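Long-range contact in hyaluronidase (Thermobaculum terrenum, PDB 5DIY), which probably removes N-acetylglucosamine from modified proteins as an O-GlcNAc hydrolase of glycoside hydrolase family 84: residues Trp375-Leu386 against Phe432-Arg442. Residues are numbered along the deposited sequence; the frame is centred on the assembly and turned at random.
Sequences WLEEYKLWTDYL and FRTRVCGDVVR
Trp382, set on helix 373-398, lies between Phe432 on one face of its indole and Cys437 and Val441 on the other. Phe432 comes edge first: its CE2 stands 3.5 Å from Trp382 CE2, in an offset edge-to-face pair with planes at 68°. CG of Trp382 is anti to its carbonyl carbon (chi1 -76°), which carries the indole between Phe432 and the Cys437-Val441 side, where Trp382 CE3 meets Val441 CG1 at 3.5 Å. The far end of the six-membered ring rests on Arg442, whose CB touches CH2 and whose guanidinium turns one face to it. Trp382 NE1 donates to a water at 3.0 Å, and that water in turn donates to Thr434 O and Val436 O, tying the indole to the loop backbone. With an alanine here, Phe432 and Val441 would probably lose the surface they pack on, and the water its indole donor. The contact belongs to the helical region that follows the eight-stranded TIM barrel of the GH84 fold: the loop entering helix 440-451 folds against helix 373-398, and Trp375 NE1 hydrogen-bonds to Pro233 O, in the segment between barrel strands 218-222 and 251-256. Glu378 binds this loop through both oxygens. Glu378 OE1 takes Thr434 N on its syn lone pair (2.8 Å) and Thr434 OG1 on the anti side (2.7 Å). Glu378 OE2 receives Arg433 N at 2.9 Å, on the syn side but tilted 23° from the carboxylate plane. Glu378 also covers a face of Phe432, Glu378 CG lying 3.8 Å from the ring centroid and the carboxylate nearly parallel to the ring, as Leu381 CB and Tyr385 OH approach Phe432 CZ. Thr434 lays CG2 over the five-membered ring of Trp375, a CH-pi contact, and Val436 fits CG1 against Glu378 CB.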
ATOM      1  N   TRP C 375      11.964   3.106  -9.129  1.00 27.52           N
ATOM      2  CA  TRP C 375      11.538   4.450  -8.762  1.00 27.84           C
ATOM      3  C   TRP C 375      12.712   5.419  -8.849  1.00 27.22           C
ATOM      4  O   TRP C 375      12.537   6.538  -9.316  1.00 26.50           O
ATOM      5  CB  TRP C 375      10.890   4.465  -7.369  1.00 27.46           C
ATOM      6  CG  TRP C 375       9.525   3.837  -7.363  1.00 27.93           C
ATOM      7  CD1 TRP C 375       8.333   4.474  -7.562  1.00 27.82           C
ATOM      8  CD2 TRP C 375       9.207   2.451  -7.168  1.00 27.84           C
ATOM      9  NE1 TRP C 375       7.297   3.578  -7.497  1.00 27.11           N
ATOM     10  CE2 TRP C 375       7.804   2.328  -7.260  1.00 27.71           C
ATOM     11  CE3 TRP C 375       9.970   1.304  -6.911  1.00 28.58           C
ATOM     12  CZ2 TRP C 375       7.145   1.101  -7.100  1.00 28.08           C
ATOM     13  CZ3 TRP C 375       9.313   0.081  -6.760  1.00 28.71           C
ATOM     14  CH2 TRP C 375       7.915  -0.007  -6.858  1.00 28.42           C
ATOM     15  N   LEU C 376      13.897   4.984  -8.413  1.00 27.60           N
ATOM     16  CA  LEU C 376      15.125   5.783  -8.562  1.00 28.91           C
ATOM     17  C   LEU C 376      15.468   6.084 -10.025  1.00 29.06           C
ATOM     18  O   LEU C 376      15.830   7.208 -10.356  1.00 28.20           O
ATOM     19  CB  LEU C 376      16.322   5.096  -7.896  1.00 29.20           C
ATOM     20  CG  LEU C 376      16.361   5.024  -6.367  1.00 29.74           C
ATOM     21  CD1 LEU C 376      17.470   4.082  -5.915  1.00 29.51           C
ATOM     22  CD2 LEU C 376      16.555   6.404  -5.756  1.00 30.40           C
ATOM     23  N   GLU C 377      15.344   5.077 -10.889  1.00 29.73           N
ATOM     24  CA  GLU C 377      15.640   5.232 -12.315  1.00 30.68           C
ATOM     25  C   GLU C 377      14.745   6.271 -12.979  1.00 30.03           C
ATOM     26  O   GLU C 377      15.234   7.171 -13.666  1.00 29.34           O
ATOM     27  CB  GLU C 377      15.505   3.891 -13.049  1.00 32.69           C
ATOM     28  CG  GLU C 377      16.660   2.929 -12.788  1.00 35.06           C
ATOM     29  CD  GLU C 377      16.447   1.544 -13.395  1.00 36.24           C
ATOM     30  OE1 GLU C 377      15.392   1.295 -14.012  1.00 38.17           O
ATOM     31  OE2 GLU C 377      17.346   0.688 -13.247  1.00 39.96           O
ATOM     32  N   GLU C 378      13.435   6.143 -12.771  1.00 28.70           N
ATOM     33  CA  GLU C 378      12.481   7.103 -13.326  1.00 27.28           C
ATOM     34  C   GLU C 378      12.566   8.488 -12.661  1.00 26.65           C
ATOM     35  O   GLU C 378      12.324   9.491 -13.322  1.00 26.82           O
ATOM     36  CB  GLU C 378      11.057   6.533 -13.330  1.00 27.32           C
ATOM     37  CG  GLU C 378      10.821   5.673 -14.565  1.00 27.91           C
ATOM     38  CD  GLU C 378       9.620   4.752 -14.493  1.00 27.98           C
ATOM     39  OE1 GLU C 378       8.673   5.001 -13.715  1.00 27.80           O
ATOM     40  OE2 GLU C 378       9.606   3.771 -15.257  1.00 28.05           O
ATOM     41  N   TYR C 379      12.946   8.539 -11.382  1.00 25.59           N
ATOM     42  CA  TYR C 379      13.252   9.810 -10.705  1.00 25.18           C
ATOM     43  C   TYR C 379      14.377  10.576 -11.415  1.00 25.72           C
ATOM     44  O   TYR C 379      14.238  11.772 -11.696  1.00 24.83           O
ATOM     45  CB  TYR C 379      13.633   9.542  -9.251  1.00 24.41           C
ATOM     46  CG  TYR C 379      13.836  10.753  -8.367  1.00 24.37           C
ATOM     47  CD1 TYR C 379      12.747  11.451  -7.856  1.00 23.78           C
ATOM     48  CD2 TYR C 379      15.117  11.163  -7.985  1.00 24.06           C
ATOM     49  CE1 TYR C 379      12.924  12.532  -7.010  1.00 23.58           C
ATOM     50  CE2 TYR C 379      15.301  12.249  -7.141  1.00 23.54           C
ATOM     51  CZ  TYR C 379      14.204  12.928  -6.653  1.00 23.44           C
ATOM     52  OH  TYR C 379      14.373  14.008  -5.823  1.00 22.94           O
ATOM     53  N   LYS C 380      15.483   9.889 -11.709  1.00 26.91           N
ATOM     54  CA  LYS C 380      16.579  10.502 -12.475  1.00 27.59           C
ATOM     55  C   LYS C 380      16.119  10.974 -13.852  1.00 26.18           C
ATOM     56  O   LYS C 380      16.467  12.073 -14.270  1.00 26.25           O
ATOM     57  CB  LYS C 380      17.795   9.563 -12.620  1.00 29.76           C
ATOM     58  CG  LYS C 380      18.819  10.067 -13.636  1.00 31.39           C
ATOM     59  CD  LYS C 380      20.245   9.655 -13.335  1.00 34.31           C
ATOM     60  CE  LYS C 380      21.211  10.348 -14.295  1.00 34.65           C
ATOM     61  NZ  LYS C 380      20.933  10.007 -15.721  1.00 35.04           N
ATOM     62  N   LEU C 381      15.359  10.145 -14.558  1.00 25.75           N
ATOM     63  CA  LEU C 381      14.819  10.542 -15.862  1.00 25.46           C
ATOM     64  C   LEU C 381      14.020  11.855 -15.783  1.00 24.96           C
ATOM     65  O   LEU C 381      14.268  12.774 -16.564  1.00 23.01           O
ATOM     66  CB  LEU C 381      13.971   9.417 -16.480  1.00 26.75           C
ATOM     67  CG  LEU C 381      14.622   8.434 -17.479  1.00 27.78           C
ATOM     68  CD1 LEU C 381      16.127   8.246 -17.291  1.00 28.70           C
ATOM     69  CD2 LEU C 381      13.908   7.089 -17.464  1.00 27.19           C
ATOM     70  N   TRP C 382      13.092  11.958 -14.829  1.00 23.62           N
ATOM     71  CA  TRP C 382      12.308  13.199 -14.671  1.00 23.75           C
ATOM     72  C   TRP C 382      13.226  14.393 -14.400  1.00 22.92           C
ATOM     73  O   TRP C 382      12.978  15.490 -14.888  1.00 22.49           O
ATOM     74  CB  TRP C 382      11.262  13.082 -13.549  1.00 23.27           C
ATOM     75  CG  TRP C 382      10.025  12.276 -13.880  1.00 22.53           C
ATOM     76  CD1 TRP C 382       9.564  11.186 -13.207  1.00 22.78           C
ATOM     77  CD2 TRP C 382       9.082  12.525 -14.931  1.00 22.48           C
ATOM     78  NE1 TRP C 382       8.403  10.724 -13.780  1.00 22.39           N
ATOM     79  CE2 TRP C 382       8.082  11.531 -14.839  1.00 22.60           C
ATOM     80  CE3 TRP C 382       8.990  13.482 -15.950  1.00 22.37           C
ATOM     81  CZ2 TRP C 382       7.002  11.467 -15.728  1.00 22.91           C
ATOM     82  CZ3 TRP C 382       7.917  13.418 -16.833  1.00 22.73           C
ATOM     83  CH2 TRP C 382       6.937  12.415 -16.715  1.00 22.43           C
ATOM     84  N   THR C 383      14.292  14.156 -13.634  1.00 23.60           N
ATOM     85  CA  THR C 383      15.321  15.160 -13.348  1.00 23.25           C
ATOM     86  C   THR C 383      16.084  15.592 -14.608  1.00 23.83           C
ATOM     87  O   THR C 383      16.313  16.791 -14.809  1.00 23.20           O
ATOM     88  CB  THR C 383      16.317  14.642 -12.287  1.00 23.33           C
ATOM     89  OG1 THR C 383      15.590  14.062 -11.191  1.00 22.83           O
ATOM     90  CG2 THR C 383      17.223  15.762 -11.775  1.00 22.85           C
ATOM     91  N   ASP C 384      16.462  14.626 -15.448  1.00 24.58           N
ATOM     92  CA  ASP C 384      17.088  14.914 -16.750  1.00 25.79           C
ATOM     93  C   ASP C 384      16.197  15.818 -17.599  1.00 25.41           C
ATOM     94  O   ASP C 384      16.684  16.725 -18.276  1.00 25.10           O
ATOM     95  CB  ASP C 384      17.372  13.627 -17.555  1.00 27.04           C
ATOM     96  CG  ASP C 384      18.471  12.757 -16.951  1.00 27.31           C
ATOM     97  OD1 ASP C 384      19.350  13.259 -16.231  1.00 28.44           O
ATOM     98  OD2 ASP C 384      18.450  11.541 -17.217  1.00 29.16           O
ATOM     99  N   TYR C 385      14.887  15.579 -17.549  1.00 25.94           N
ATOM    100  CA  TYR C 385      13.946  16.330 -18.385  1.00 26.01           C
ATOM    101  C   TYR C 385      13.759  17.760 -17.867  1.00 25.42           C
ATOM    102  O   TYR C 385      13.677  18.703 -18.661  1.00 25.48           O
ATOM    103  CB  TYR C 385      12.600  15.607 -18.507  1.00 26.28           C
ATOM    104  CG  TYR C 385      12.664  14.141 -18.903  1.00 27.65           C
ATOM    105  CD1 TYR C 385      13.808  13.574 -19.502  1.00 28.60           C
ATOM    106  CD2 TYR C 385      11.563  13.313 -18.699  1.00 27.97           C
ATOM    107  CE1 TYR C 385      13.845  12.232 -19.854  1.00 28.19           C
ATOM    108  CE2 TYR C 385      11.591  11.974 -19.057  1.00 28.66           C
ATOM    109  CZ  TYR C 385      12.735  11.436 -19.630  1.00 29.31           C
ATOM    110  OH  TYR C 385      12.756  10.102 -19.981  1.00 29.74           O
ATOM    111  N   LEU C 386      13.702  17.922 -16.545  1.00 24.93           N
ATOM    112  CA  LEU C 386      13.650  19.257 -15.937  1.00 25.56           C
ATOM    113  C   LEU C 386      14.865  20.106 -16.302  1.00 25.55           C
ATOM    114  O   LEU C 386      14.740  21.307 -16.515  1.00 25.58           O
ATOM    115  CB  LEU C 386      13.549  19.168 -14.413  1.00 26.27           C
ATOM    116  CG  LEU C 386      12.179  18.809 -13.850  1.00 27.68           C
ATOM    117  CD1 LEU C 386      12.300  18.535 -12.354  1.00 28.06           C
ATOM    118  CD2 LEU C 386      11.169  19.921 -14.111  1.00 28.36           C
ATOM    119  N   PHE C 432       6.304   5.109 -18.593  1.00 27.05           N
ATOM    120  CA  PHE C 432       6.921   4.941 -17.270  1.00 27.29           C
ATOM    121  C   PHE C 432       6.105   3.949 -16.450  1.00 27.21           C
ATOM    122  O   PHE C 432       4.886   3.969 -16.502  1.00 27.88           O
ATOM    123  CB  PHE C 432       7.046   6.289 -16.525  1.00 26.99           C
ATOM    124  CG  PHE C 432       8.258   7.114 -16.913  1.00 26.76           C
ATOM    125  CD1 PHE C 432       8.986   6.868 -18.085  1.00 26.36           C
ATOM    126  CD2 PHE C 432       8.658   8.172 -16.100  1.00 26.69           C
ATOM    127  CE1 PHE C 432      10.081   7.655 -18.419  1.00 26.50           C
ATOM    128  CE2 PHE C 432       9.758   8.952 -16.429  1.00 26.85           C
ATOM    129  CZ  PHE C 432      10.468   8.695 -17.592  1.00 26.21           C
ATOM    130  N   ARG C 433       6.799   3.074 -15.730  1.00 29.66           N
ATOM    131  CA  ARG C 433       6.175   2.019 -14.925  1.00 31.88           C
ATOM    132  C   ARG C 433       5.773   2.481 -13.524  1.00 30.90           C
ATOM    133  O   ARG C 433       4.890   1.873 -12.911  1.00 32.80           O
ATOM    134  CB  ARG C 433       7.123   0.825 -14.784  1.00 34.46           C
ATOM    135  CG  ARG C 433       7.515   0.149 -16.096  1.00 37.98           C
ATOM    136  CD  ARG C 433       8.929  -0.404 -15.994  1.00 41.11           C
ATOM    137  NE  ARG C 433       9.270  -1.353 -17.053  1.00 44.51           N
ATOM    138  CZ  ARG C 433      10.485  -1.874 -17.245  1.00 47.35           C
ATOM    139  NH1 ARG C 433      11.512  -1.544 -16.453  1.00 49.49           N
ATOM    140  NH2 ARG C 433      10.681  -2.739 -18.238  1.00 48.13           N
ATOM    141  N   THR C 434       6.423   3.528 -13.010  1.00 28.55           N
ATOM    142  CA  THR C 434       6.150   4.019 -11.655  1.00 27.49           C
ATOM    143  C   THR C 434       5.425   5.351 -11.662  1.00 27.19           C
ATOM    144  O   THR C 434       5.366   6.041 -12.685  1.00 27.75           O
ATOM    145  CB  THR C 434       7.430   4.194 -10.821  1.00 26.86           C
ATOM    146  OG1 THR C 434       8.086   5.421 -11.163  1.00 25.77           O
ATOM    147  CG2 THR C 434       8.379   3.008 -10.986  1.00 26.30           C
ATOM    148  N   ARG C 435       4.898   5.707 -10.493  1.00 27.29           N
ATOM    149  CA  ARG C 435       4.208   6.974 -10.276  1.00 27.13           C
ATOM    150  C   ARG C 435       5.091   7.960  -9.496  1.00 25.67           C
ATOM    151  O   ARG C 435       4.582   8.823  -8.770  1.00 24.07           O
ATOM    152  CB  ARG C 435       2.878   6.717  -9.545  1.00 28.17           C
ATOM    153  CG  ARG C 435       1.925   7.910  -9.541  1.00 29.86           C
ATOM    154  CD  ARG C 435       0.553   7.625 -10.118  1.00 30.79           C
ATOM    155  NE  ARG C 435      -0.425   7.216  -9.115  1.00 32.00           N
ATOM    156  CZ  ARG C 435      -1.606   7.795  -8.852  1.00 31.29           C
ATOM    157  NH1 ARG C 435      -2.042   8.878  -9.489  1.00 31.53           N
ATOM    158  NH2 ARG C 435      -2.375   7.256  -7.916  1.00 31.11           N
ATOM    159  N   VAL C 436       6.412   7.843  -9.646  1.00 24.48           N
ATOM    160  CA  VAL C 436       7.334   8.812  -9.043  1.00 23.85           C
ATOM    161  C   VAL C 436       7.093  10.198  -9.658  1.00 22.83           C
ATOM    162  O   VAL C 436       6.899  10.320 -10.865  1.00 22.77           O
ATOM    163  CB  VAL C 436       8.817   8.371  -9.167  1.00 23.71           C
ATOM    164  CG1 VAL C 436       9.324   8.443 -10.600  1.00 23.50           C
ATOM    165  CG2 VAL C 436       9.702   9.190  -8.238  1.00 23.95           C
ATOM    166  N   CYS C 437       7.053  11.212  -8.795  1.00 22.47           N
ATOM    167  CA  CYS C 437       6.714  12.603  -9.143  1.00 21.90           C
ATOM    168  C   CYS C 437       5.263  12.814  -9.606  1.00 21.40           C
ATOM    169  O   CYS C 437       4.925  13.892 -10.112  1.00 20.44           O
ATOM    170  CB  CYS C 437       7.694  13.183 -10.177  1.00 22.13           C
ATOM    171  SG  CYS C 437       9.443  12.938  -9.797  1.00 23.50           S
ATOM    172  N   GLY C 438       4.395  11.822  -9.390  1.00 20.91           N
ATOM    173  CA  GLY C 438       3.048  11.830  -9.955  1.00 21.38           C
ATOM    174  C   GLY C 438       3.059  12.220 -11.421  1.00 22.32           C
ATOM    175  O   GLY C 438       3.954  11.816 -12.179  1.00 22.40           O
ATOM    176  N   ASP C 439       2.076  13.030 -11.807  1.00 22.72           N
ATOM    177  CA  ASP C 439       2.085  13.718 -13.091  1.00 23.11           C
ATOM    178  C   ASP C 439       2.488  15.193 -12.951  1.00 22.18           C
ATOM    179  O   ASP C 439       2.250  15.995 -13.844  1.00 21.37           O
ATOM    180  CB  ASP C 439       0.714  13.574 -13.741  1.00 24.20           C
ATOM    181  CG  ASP C 439       0.436  12.145 -14.166  1.00 25.31           C
ATOM    182  OD1 ASP C 439       1.018  11.690 -15.174  1.00 26.13           O
ATOM    183  OD2 ASP C 439      -0.343  11.468 -13.482  1.00 25.79           O
ATOM    184  N   VAL C 440       3.141  15.543 -11.846  1.00 22.02           N
ATOM    185  CA  VAL C 440       3.449  16.943 -11.558  1.00 22.07           C
ATOM    186  C   VAL C 440       4.576  17.430 -12.478  1.00 20.77           C
ATOM    187  O   VAL C 440       4.461  18.487 -13.089  1.00 20.79           O
ATOM    188  CB  VAL C 440       3.839  17.165 -10.079  1.00 22.25           C
ATOM    189  CG1 VAL C 440       4.095  18.644  -9.812  1.00 22.67           C
ATOM    190  CG2 VAL C 440       2.748  16.638  -9.149  1.00 22.67           C
ATOM    191  N   VAL C 441       5.648  16.653 -12.586  1.00 20.30           N
ATOM    192  CA  VAL C 441       6.752  17.015 -13.480  1.00 19.84           C
ATOM    193  C   VAL C 441       6.268  16.926 -14.927  1.00 19.77           C
ATOM    194  O   VAL C 441       6.520  17.830 -15.718  1.00 18.74           O
ATOM    195  CB  VAL C 441       8.010  16.160 -13.237  1.00 19.85           C
ATOM    196  CG1 VAL C 441       9.110  16.511 -14.236  1.00 19.99           C
ATOM    197  CG2 VAL C 441       8.524  16.373 -11.825  1.00 19.69           C
ATOM    198  N   ARG C 442       5.536  15.859 -15.252  1.00 20.57           N
ATOM    199  CA  ARG C 442       4.911  15.717 -16.574  1.00 20.28           C
ATOM    200  C   ARG C 442       4.154  16.972 -16.992  1.00 20.41           C
ATOM    201  O   ARG C 442       4.439  17.547 -18.055  1.00 20.14           O
ATOM    202  CB  ARG C 442       3.958  14.522 -16.600  1.00 20.41           C
ATOM    203  CG  ARG C 442       3.417  14.166 -17.976  1.00 20.62           C
ATOM    204  CD  ARG C 442       2.246  13.199 -17.872  1.00 20.62           C
ATOM    205  NE  ARG C 442       2.678  11.925 -17.310  1.00 21.02           N
ATOM    206  CZ  ARG C 442       3.284  10.950 -17.984  1.00 21.01           C
ATOM    207  NH1 ARG C 442       3.534  11.065 -19.281  1.00 21.35           N
ATOM    208  NH2 ARG C 442       3.639   9.836 -17.347  1.00 21.63           N
TER
HETATM  209  O   HOH W   1       6.189   8.858 -13.167  1.00 25.23           O